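Local structure of IMC sub-compartment protein ISP3 (Toxoplasma gondii, 4CHJ) at residues 33-38 against 134-139; 47-52 against 125-130; 85-90 against 113-118. The protein belongs to the inner membrane complex sub-compartment proteins, which are critical for replication of the parasite, and adopts a pleckstrin homology fold. One frame throughout, in Å; residues are numbered along the deposited sequence.

The three contacts lie in one pleckstrin homology domain and follow a nested order: contact 1 spans the longest loop of chain, contact 2 sits inside it, and contact 3 inside contact 2. Contact 1 joins helix 32-44, which leads into strand 46-51, to the C-terminal helix 131-149. Contacts 2 and 3 belong to one antiparallel sheet, where strands 123-127 and 113-117 are neighbours. Their centres are about 15 Å apart, and that of contact 1 is about 14 Å from contact 2 and 17 Å from contact 3. F137 of contact 1 touches F126 and F128 of contact 2 and V113 and F115 of contact 3, tying the C-terminal helix to the sheet through one largely aromatic cluster.

Contact 1 (33-38 against 134-139); sequences EAFDNW and AQCFVS
C136 meets the indole of W38 with its CB, which lies over one face of the ring system. This carbon is 3.5 Å from the centroid of the five-membered ring and 22° off its normal, a CH-pi contact, and it comes to 3.3 Å from W38 CG. The cysteine SG, placed anti to its own carbonyl carbon, reaches back to helix 33-38, where it lies 3.6 Å from F35 CA and as near to W38 CB. Toward the two aromatic rings the sulfur stands only obliquely. C136 O meets the phenylalanine on the same helix differently: it lies in the ring plane at the edge of F35, 3.4 Å from CE1.

One residue on, F137 adds a rim-to-rim aromatic pair. Its CD1 is 3.5 Å from W38 CZ2, with the two planes at 54° and neither ring over the other's face, while the backbone N of F137 lies above the same indole face as C136 CB. F137 also meets the rings of F126 and F128. At S139, CB comes 4.2 Å from F35 CE1, and OG makes a weak bond back to Q135 O within its own helix.

The short helical segments cross nearly perpendicularly, at -84° with axes 9.5 Å apart, bringing helix 32-44 against the C-terminal helix characteristic of pleckstrin homology domains. No hydrogen bond links the segments, and cohesion therefore rests on dispersion and weakly polar contacts of aromatic rings with a cysteine, with a carbonyl oxygen and with each other.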
loop_
_atom_site.group_PDB
_atom_site.type_symbol
_atom_site.label_atom_id
_atom_site.label_comp_id
_atom_site.label_asym_id
_atom_site.label_seq_id
_atom_site.Cartn_x
_atom_site.Cartn_y
_atom_site.Cartn_z
ATOM N N GLU A 33 -5.678 -16.865 4.781
ATOM C CA GLU A 33 -6.042 -17.309 3.445
ATOM C C GLU A 33 -6.219 -16.124 2.521
ATOM O O GLU A 33 -5.806 -16.163 1.368
ATOM C CB GLU A 33 -7.331 -18.124 3.473
ATOM C CG GLU A 33 -7.170 -19.521 4.042
ATOM C CD GLU A 33 -6.378 -20.441 3.138
ATOM O OE1 GLU A 33 -5.141 -20.489 3.271
ATOM O OE2 GLU A 33 -6.995 -21.125 2.299
ATOM N N ALA A 34 -6.852 -15.077 3.030
ATOM C CA ALA A 34 -7.042 -13.873 2.247
ATOM C C ALA A 34 -5.717 -13.224 1.908
ATOM O O ALA A 34 -5.483 -12.867 0.765
ATOM C CB ALA A 34 -7.930 -12.900 2.991
ATOM N N PHE A 35 -4.829 -13.121 2.889
ATOM C CA PHE A 35 -3.479 -12.586 2.638
ATOM C C PHE A 35 -2.718 -13.399 1.597
ATOM O O PHE A 35 -2.039 -12.830 0.719
ATOM C CB PHE A 35 -2.642 -12.474 3.932
ATOM C CG PHE A 35 -1.302 -11.828 3.713
ATOM C CD1 PHE A 35 -1.189 -10.453 3.648
ATOM C CD2 PHE A 35 -0.193 -12.593 3.438
ATOM C CE1 PHE A 35 0.021 -9.852 3.363
ATOM C CE2 PHE A 35 1.024 -11.998 3.171
ATOM C CZ PHE A 35 1.129 -10.626 3.126
ATOM N N ASP A 36 -2.804 -14.728 1.710
ATOM C CA ASP A 36 -2.057 -15.631 0.824
ATOM C C ASP A 36 -2.516 -15.484 -0.620
ATOM O O ASP A 36 -1.697 -15.504 -1.558
ATOM C CB ASP A 36 -2.252 -17.090 1.261
ATOM C CG ASP A 36 -1.475 -17.443 2.504
ATOM O OD1 ASP A 36 -0.578 -16.672 2.904
ATOM O OD2 ASP A 36 -1.767 -18.512 3.081
ATOM N N ASN A 37 -3.836 -15.386 -0.800
ATOM C CA ASN A 37 -4.415 -15.050 -2.110
ATOM C C ASN A 37 -3.956 -13.655 -2.630
ATOM O O ASN A 37 -3.397 -13.535 -3.718
ATOM C CB ASN A 37 -5.939 -15.086 -2.036
ATOM C CG ASN A 37 -6.589 -14.759 -3.373
ATOM O OD1 ASN A 37 -6.359 -15.449 -4.370
ATOM N ND2 ASN A 37 -7.383 -13.687 -3.407
ATOM N N TRP A 38 -4.208 -12.616 -1.840
ATOM C CA TRP A 38 -3.667 -11.312 -2.129
ATOM C C TRP A 38 -2.198 -11.445 -2.587
ATOM O O TRP A 38 -1.840 -11.049 -3.713
ATOM C CB TRP A 38 -3.800 -10.397 -0.905
ATOM C CG TRP A 38 -3.428 -8.998 -1.208
ATOM C CD1 TRP A 38 -4.216 -8.046 -1.784
ATOM C CD2 TRP A 38 -2.152 -8.422 -1.049
ATOM N NE1 TRP A 38 -3.507 -6.901 -1.976
ATOM C CE2 TRP A 38 -2.226 -7.106 -1.538
ATOM C CE3 TRP A 38 -0.945 -8.881 -0.519
ATOM C CZ2 TRP A 38 -1.141 -6.237 -1.500
ATOM C CZ3 TRP A 38 0.129 -8.028 -0.493
ATOM C CH2 TRP A 38 0.027 -6.715 -0.984
ATOM N N ALA A 134 -7.032 -4.131 0.650
ATOM C CA ALA A 134 -6.384 -2.951 1.210
ATOM C C ALA A 134 -5.746 -3.350 2.518
ATOM O O ALA A 134 -4.605 -3.019 2.792
ATOM C CB ALA A 134 -7.401 -1.848 1.431
ATOM N N GLN A 135 -6.478 -4.134 3.294
ATOM C CA GLN A 135 -6.004 -4.573 4.592
ATOM C C GLN A 135 -4.856 -5.572 4.478
ATOM O O GLN A 135 -3.970 -5.587 5.328
ATOM C CB GLN A 135 -7.160 -5.143 5.403
ATOM C CG GLN A 135 -8.272 -4.125 5.605
ATOM C CD GLN A 135 -9.253 -4.511 6.687
ATOM O OE1 GLN A 135 -9.428 -5.689 6.999
ATOM N NE2 GLN A 135 -9.938 -3.516 7.234
ATOM N N CYS A 136 -4.811 -6.320 3.381
ATOM C CA CYS A 136 -3.644 -7.152 3.068
ATOM C C CYS A 136 -2.417 -6.336 2.723
ATOM O O CYS A 136 -1.290 -6.701 3.082
ATOM C CB CYS A 136 -3.947 -8.095 1.903
ATOM S SG CYS A 136 -5.127 -9.389 2.334
ATOM N N PHE A 137 -2.604 -5.270 1.956
ATOM C CA PHE A 137 -1.471 -4.455 1.560
ATOM C C PHE A 137 -0.928 -3.795 2.816
ATOM O O PHE A 137 0.284 -3.787 3.063
ATOM C CB PHE A 137 -1.912 -3.449 0.527
ATOM C CG PHE A 137 -0.822 -2.575 0.034
ATOM C CD1 PHE A 137 0.224 -3.093 -0.679
ATOM C CD2 PHE A 137 -0.857 -1.204 0.272
ATOM C CE1 PHE A 137 1.240 -2.277 -1.126
ATOM C CE2 PHE A 137 0.148 -0.383 -0.195
ATOM C CZ PHE A 137 1.189 -0.919 -0.900
ATOM N N VAL A 138 -1.837 -3.406 3.703
ATOM C CA VAL A 138 -1.436 -2.866 4.998
ATOM C C VAL A 138 -0.535 -3.866 5.789
ATOM O O VAL A 138 0.522 -3.490 6.335
ATOM C CB VAL A 138 -2.670 -2.419 5.841
ATOM C CG1 VAL A 138 -2.255 -2.039 7.259
ATOM C CG2 VAL A 138 -3.360 -1.219 5.205
ATOM N N SER A 139 -0.921 -5.135 5.801
ATOM C CA SER A 139 -0.167 -6.153 6.540
ATOM C C SER A 139 1.145 -6.440 5.860
ATOM O O SER A 139 2.157 -6.625 6.520
ATOM C CB SER A 139 -0.980 -7.429 6.665
ATOM O OG SER A 139 -1.992 -7.246 7.633
#

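Contact 2 (47-52 against 125-130); sequences TMEVLF and AFSFKD
M48 lays its terminal methyl over one face of the F126 ring, with CE 3.5 Å from the ring centroid and displaced toward the CG and CD1 side. A bend at chi2 turns SD back and one at chi3 (67°) brings CE over the ring, making a CH-pi contact, with SD farther off in a Met-aromatic contact. M48 CB also touches F128, 4.1 Å from CE2. Beside the methionine, V50 CG2 approaches F126 CE1 at 3.6 Å; these two side chains lie side by side and point the same way. L73 of strand 70-75 touches M48, V50 and F126, and F115 meets F126 edge-to-face, so this face of the sheet belongs to the hydrophobic core.

The backbones run antiparallel, strand 46-51 being the first of the seven in the sheet and 123-127 the last; first and last along the chain, they lie side by side in the middle of the sheet of the pleckstrin homology fold, before the chain enters the C-terminal helix. E49 and S127 form a hydrogen-bonded pair: E49 N reaches S127 O at 3.0 Å, and S127 N returns to E49 O at 2.8 Å, both donors in the plane of the accepting carbonyl. V50 and F126 are the neighbouring non-hydrogen-bonded pair. Farther along, L51 N donates to A125 O, tilted 30° from the carbonyl plane.

The opposite face carries E49, S127, L51 and A125. There L51 CB packs 3.6 Å from A125 CB, and its CD2 extends to S127 CB. E49 OE1 comes near S127 CB, while OE2 of the same carboxylate forms a salt bridge with R57 on strand 57-65.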
loop_
_atom_site.group_PDB
_atom_site.type_symbol
_atom_site.label_atom_id
_atom_site.label_comp_id
_atom_site.label_asym_id
_atom_site.label_seq_id
_atom_site.Cartn_x
_atom_site.Cartn_y
_atom_site.Cartn_z
ATOM N N THR A 47 -4.005 -5.412 -10.500
ATOM C CA THR A 47 -4.418 -4.056 -10.793
ATOM C C THR A 47 -4.795 -3.331 -9.494
ATOM O O THR A 47 -5.381 -3.940 -8.584
ATOM C CB THR A 47 -5.621 -4.071 -11.775
ATOM O OG1 THR A 47 -5.141 -4.168 -13.126
ATOM C CG2 THR A 47 -6.468 -2.822 -11.640
ATOM N N MET A 48 -4.374 -2.062 -9.387
ATOM C CA MET A 48 -4.850 -1.137 -8.353
ATOM C C MET A 48 -4.812 0.302 -8.897
ATOM O O MET A 48 -4.597 0.510 -10.099
ATOM C CB MET A 48 -3.994 -1.264 -7.099
ATOM C CG MET A 48 -2.541 -1.594 -7.397
ATOM S SD MET A 48 -1.677 -0.225 -8.198
ATOM C CE MET A 48 -1.693 0.961 -6.846
ATOM N N GLU A 49 -5.069 1.279 -8.032
ATOM C CA GLU A 49 -5.023 2.699 -8.424
ATOM C C GLU A 49 -4.086 3.488 -7.540
ATOM O O GLU A 49 -4.111 3.351 -6.319
ATOM C CB GLU A 49 -6.401 3.334 -8.297
ATOM C CG GLU A 49 -7.384 2.932 -9.357
ATOM C CD GLU A 49 -8.774 3.423 -9.036
ATOM O OE1 GLU A 49 -8.984 3.935 -7.909
ATOM O OE2 GLU A 49 -9.652 3.319 -9.917
ATOM N N VAL A 50 -3.348 4.404 -8.151
ATOM C CA VAL A 50 -2.540 5.349 -7.404
ATOM C C VAL A 50 -3.266 6.687 -7.325
ATOM O O VAL A 50 -3.599 7.279 -8.345
ATOM C CB VAL A 50 -1.182 5.570 -8.081
ATOM C CG1 VAL A 50 -0.410 6.677 -7.383
ATOM C CG2 VAL A 50 -0.384 4.279 -8.096
ATOM N N LEU A 51 -3.522 7.142 -6.104
ATOM C CA LEU A 51 -4.137 8.441 -5.862
ATOM C C LEU A 51 -3.149 9.586 -6.018
ATOM O O LEU A 51 -1.963 9.431 -5.745
ATOM C CB LEU A 51 -4.759 8.489 -4.470
ATOM C CG LEU A 51 -5.813 7.430 -4.162
ATOM C CD1 LEU A 51 -6.715 7.895 -3.034
ATOM C CD2 LEU A 51 -6.621 7.110 -5.408
ATOM N N PHE A 52 -3.648 10.742 -6.429
ATOM C CA PHE A 52 -2.811 11.925 -6.564
ATOM C C PHE A 52 -3.421 13.100 -5.821
ATOM O O PHE A 52 -4.630 13.187 -5.666
ATOM C CB PHE A 52 -2.582 12.264 -8.035
ATOM C CG PHE A 52 -1.799 11.224 -8.769
ATOM C CD1 PHE A 52 -0.432 11.136 -8.615
ATOM C CD2 PHE A 52 -2.434 10.319 -9.595
ATOM C CE1 PHE A 52 0.293 10.174 -9.282
ATOM C CE2 PHE A 52 -1.716 9.354 -10.265
ATOM C CZ PHE A 52 -0.349 9.280 -10.107
ATOM N N ALA A 125 -0.553 7.116 -2.040
ATOM C CA ALA A 125 -1.782 6.445 -1.724
ATOM C C ALA A 125 -2.121 5.490 -2.837
ATOM O O ALA A 125 -2.156 5.894 -4.024
ATOM C CB ALA A 125 -2.906 7.447 -1.520
ATOM N N PHE A 126 -2.321 4.216 -2.449
ATOM C CA PHE A 126 -2.905 3.180 -3.313
ATOM C C PHE A 126 -4.353 2.922 -2.884
ATOM O O PHE A 126 -4.653 2.877 -1.706
ATOM C CB PHE A 126 -2.118 1.868 -3.171
ATOM C CG PHE A 126 -0.733 1.909 -3.767
ATOM C CD1 PHE A 126 -0.289 3.012 -4.495
ATOM C CD2 PHE A 126 0.120 0.833 -3.620
ATOM C CE1 PHE A 126 0.976 3.032 -5.053
ATOM C CE2 PHE A 126 1.378 0.842 -4.187
ATOM C CZ PHE A 126 1.805 1.946 -4.911
ATOM N N SER A 127 -5.227 2.757 -3.864
ATOM C CA SER A 127 -6.592 2.354 -3.644
ATOM C C SER A 127 -6.816 0.956 -4.243
ATOM O O SER A 127 -6.447 0.688 -5.397
ATOM C CB SER A 127 -7.545 3.346 -4.296
ATOM O OG SER A 127 -8.891 2.981 -4.036
ATOM N N PHE A 128 -7.357 0.053 -3.432
ATOM C CA PHE A 128 -7.485 -1.358 -3.837
ATOM C C PHE A 128 -8.923 -1.687 -4.103
ATOM O O PHE A 128 -9.828 -0.917 -3.736
ATOM C CB PHE A 128 -6.916 -2.297 -2.766
ATOM C CG PHE A 128 -5.424 -2.256 -2.678
ATOM C CD1 PHE A 128 -4.798 -1.295 -1.890
ATOM C CD2 PHE A 128 -4.650 -3.062 -3.505
ATOM C CE1 PHE A 128 -3.431 -1.200 -1.872
ATOM C CE2 PHE A 128 -3.280 -2.972 -3.483
ATOM C CZ PHE A 128 -2.670 -2.025 -2.682
ATOM N N LYS A 129 -9.141 -2.833 -4.758
ATOM C CA LYS A 129 -10.423 -3.108 -5.392
ATOM C C LYS A 129 -11.483 -3.398 -4.315
ATOM O O LYS A 129 -12.665 -3.165 -4.531
ATOM C CB LYS A 129 -10.291 -4.256 -6.397
ATOM C CG LYS A 129 -11.575 -4.556 -7.153
ATOM C CD LYS A 129 -11.418 -5.673 -8.190
ATOM C CE LYS A 129 -12.736 -5.954 -8.903
ATOM N NZ LYS A 129 -12.588 -7.046 -9.919
ATOM N N ASP A 130 -11.033 -3.820 -3.131
ATOM C CA ASP A 130 -11.913 -4.003 -1.974
ATOM C C ASP A 130 -11.134 -3.853 -0.654
ATOM O O ASP A 130 -9.908 -3.731 -0.659
ATOM C CB ASP A 130 -12.575 -5.392 -2.033
ATOM C CG ASP A 130 -11.563 -6.533 -1.972
ATOM O OD1 ASP A 130 -10.501 -6.361 -1.357
ATOM O OD2 ASP A 130 -11.828 -7.598 -2.543
#

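Contact 3 (85-90 against 113-118); sequences DDIAAV and VGFRLA
R116 O accepts two backbone N-H groups from consecutive residues of the facing strand. The bond from A88 N is short, 2.8 Å, and nearly straight at 165°, whereas that from A89 N is weak at 3.4 Å. R116 N in turn donates to A89 O at 3.0 Å, arriving above the carbonyl plane. Beyond this pair, A118 N donates to D86 O at 3.1 Å.

Around these bonds, the D86 and L117 side chains cross at about a right angle. D86 OD1 is 3.6 Å from A118 CB and D86 OD2 3.7 Å from L117 CB, and OD2 is also hydrogen-bonded to S119 OG just past the segment. I87 CD1 touches both F115 and L117, coming within 3.9 Å of F115 CD2. The F115 ring reaches this spot with CG set between the backbone N and the carbonyl carbon (chi1 59°), and it also touches L141 of the C-terminal helix. V90 CG2 and V113 CG1 add an apolar contact at the far end. On the other face, A89 CB approaches the guanidinium obliquely, 3.5 Å from R116 NH1.

Strands 87-91 and 113-117 run antiparallel, but the register slips by one residue between I87 and A89. With A88 and A89 both opposite R116, this is a classic beta bulge, here in the edge strand of the antiparallel sheet of a pleckstrin homology fold.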
loop_
_atom_site.group_PDB
_atom_site.type_symbol
_atom_site.label_atom_id
_atom_site.label_comp_id
_atom_site.label_asym_id
_atom_site.label_seq_id
_atom_site.Cartn_x
_atom_site.Cartn_y
_atom_site.Cartn_z
ATOM N N ASP A 85 12.684 -1.875 1.154
ATOM C CA ASP A 85 13.568 -1.362 2.184
ATOM C C ASP A 85 13.210 0.089 2.448
ATOM O O ASP A 85 13.271 0.565 3.575
ATOM C CB ASP A 85 15.034 -1.486 1.754
ATOM C CG ASP A 85 15.216 -1.425 0.246
ATOM O OD1 ASP A 85 14.807 -2.379 -0.448
ATOM O OD2 ASP A 85 15.773 -0.423 -0.245
ATOM N N ASP A 86 12.859 0.791 1.381
ATOM C CA ASP A 86 12.504 2.204 1.457
ATOM C C ASP A 86 11.291 2.534 2.331
ATOM O O ASP A 86 11.256 3.584 2.958
ATOM C CB ASP A 86 12.330 2.806 0.063
ATOM C CG ASP A 86 12.736 4.264 0.009
ATOM O OD1 ASP A 86 13.463 4.712 0.916
ATOM O OD2 ASP A 86 12.329 4.962 -0.940
ATOM N N ILE A 87 10.310 1.638 2.389
ATOM C CA ILE A 87 9.047 1.958 3.044
ATOM C C ILE A 87 9.277 2.291 4.505
ATOM O O ILE A 87 9.896 1.526 5.228
ATOM C CB ILE A 87 8.088 0.756 2.997
ATOM C CG1 ILE A 87 8.106 0.099 1.615
ATOM C CG2 ILE A 87 6.685 1.170 3.404
ATOM C CD1 ILE A 87 7.141 0.707 0.624
ATOM N N ALA A 88 8.744 3.424 4.946
ATOM C CA ALA A 88 8.966 3.873 6.313
ATOM C C ALA A 88 7.715 3.873 7.181
ATOM O O ALA A 88 7.794 3.700 8.392
ATOM C CB ALA A 88 9.599 5.254 6.307
ATOM N N ALA A 89 6.562 4.079 6.560
ATOM C CA ALA A 89 5.317 4.146 7.307
ATOM C C ALA A 89 4.118 3.697 6.492
ATOM O O ALA A 89 4.121 3.768 5.270
ATOM C CB ALA A 89 5.095 5.552 7.836
ATOM N N VAL A 90 3.089 3.250 7.196
ATOM C CA VAL A 90 1.823 2.898 6.596
ATOM C C VAL A 90 0.759 3.740 7.271
ATOM O O VAL A 90 0.728 3.844 8.487
ATOM C CB VAL A 90 1.518 1.403 6.775
ATOM C CG1 VAL A 90 1.514 1.036 8.243
ATOM C CG2 VAL A 90 0.201 1.041 6.120
ATOM N N VAL A 113 -4.989 3.023 1.011
ATOM C CA VAL A 113 -3.850 2.904 1.899
ATOM C C VAL A 113 -2.759 3.876 1.506
ATOM O O VAL A 113 -2.360 3.936 0.356
ATOM C CB VAL A 113 -3.253 1.496 1.844
ATOM C CG1 VAL A 113 -2.247 1.308 2.958
ATOM C CG2 VAL A 113 -4.348 0.455 1.915
ATOM N N GLY A 114 -2.264 4.617 2.482
ATOM C CA GLY A 114 -1.215 5.582 2.258
ATOM C C GLY A 114 0.047 5.099 2.920
ATOM O O GLY A 114 -0.010 4.424 3.927
ATOM N N PHE A 115 1.189 5.408 2.332
ATOM C CA PHE A 115 2.452 5.016 2.924
ATOM C C PHE A 115 3.515 6.026 2.563
ATOM O O PHE A 115 3.361 6.814 1.630
ATOM C CB PHE A 115 2.865 3.595 2.524
ATOM C CG PHE A 115 3.016 3.386 1.047
ATOM C CD1 PHE A 115 1.905 3.239 0.253
ATOM C CD2 PHE A 115 4.275 3.287 0.463
ATOM C CE1 PHE A 115 2.005 3.042 -1.094
ATOM C CE2 PHE A 115 4.396 3.125 -0.908
ATOM C CZ PHE A 115 3.254 2.971 -1.688
ATOM N N ARG A 116 4.551 6.077 3.376
ATOM C CA ARG A 116 5.575 7.057 3.186
ATOM C C ARG A 116 6.919 6.386 2.892
ATOM O O ARG A 116 7.264 5.359 3.505
ATOM C CB ARG A 116 5.665 7.924 4.422
ATOM C CG ARG A 116 6.576 9.124 4.242
ATOM C CD ARG A 116 6.615 9.938 5.510
ATOM N NE ARG A 116 5.258 10.268 5.946
ATOM C CZ ARG A 116 4.697 9.830 7.073
ATOM N NH1 ARG A 116 5.378 9.050 7.907
ATOM N NH2 ARG A 116 3.460 10.207 7.382
ATOM N N LEU A 117 7.666 6.978 1.956
ATOM C CA LEU A 117 9.008 6.538 1.612
ATOM C C LEU A 117 10.085 7.347 2.360
ATOM O O LEU A 117 10.012 8.576 2.441
ATOM C CB LEU A 117 9.226 6.696 0.121
ATOM C CG LEU A 117 8.234 5.998 -0.813
ATOM C CD1 LEU A 117 8.611 6.288 -2.250
ATOM C CD2 LEU A 117 8.195 4.506 -0.578
ATOM N N ALA A 118 11.108 6.638 2.841
ATOM C CA ALA A 118 12.188 7.197 3.639
ATOM C C ALA A 118 13.063 8.110 2.813
ATOM O O ALA A 118 13.577 9.115 3.323
ATOM C CB ALA A 118 13.039 6.069 4.214
#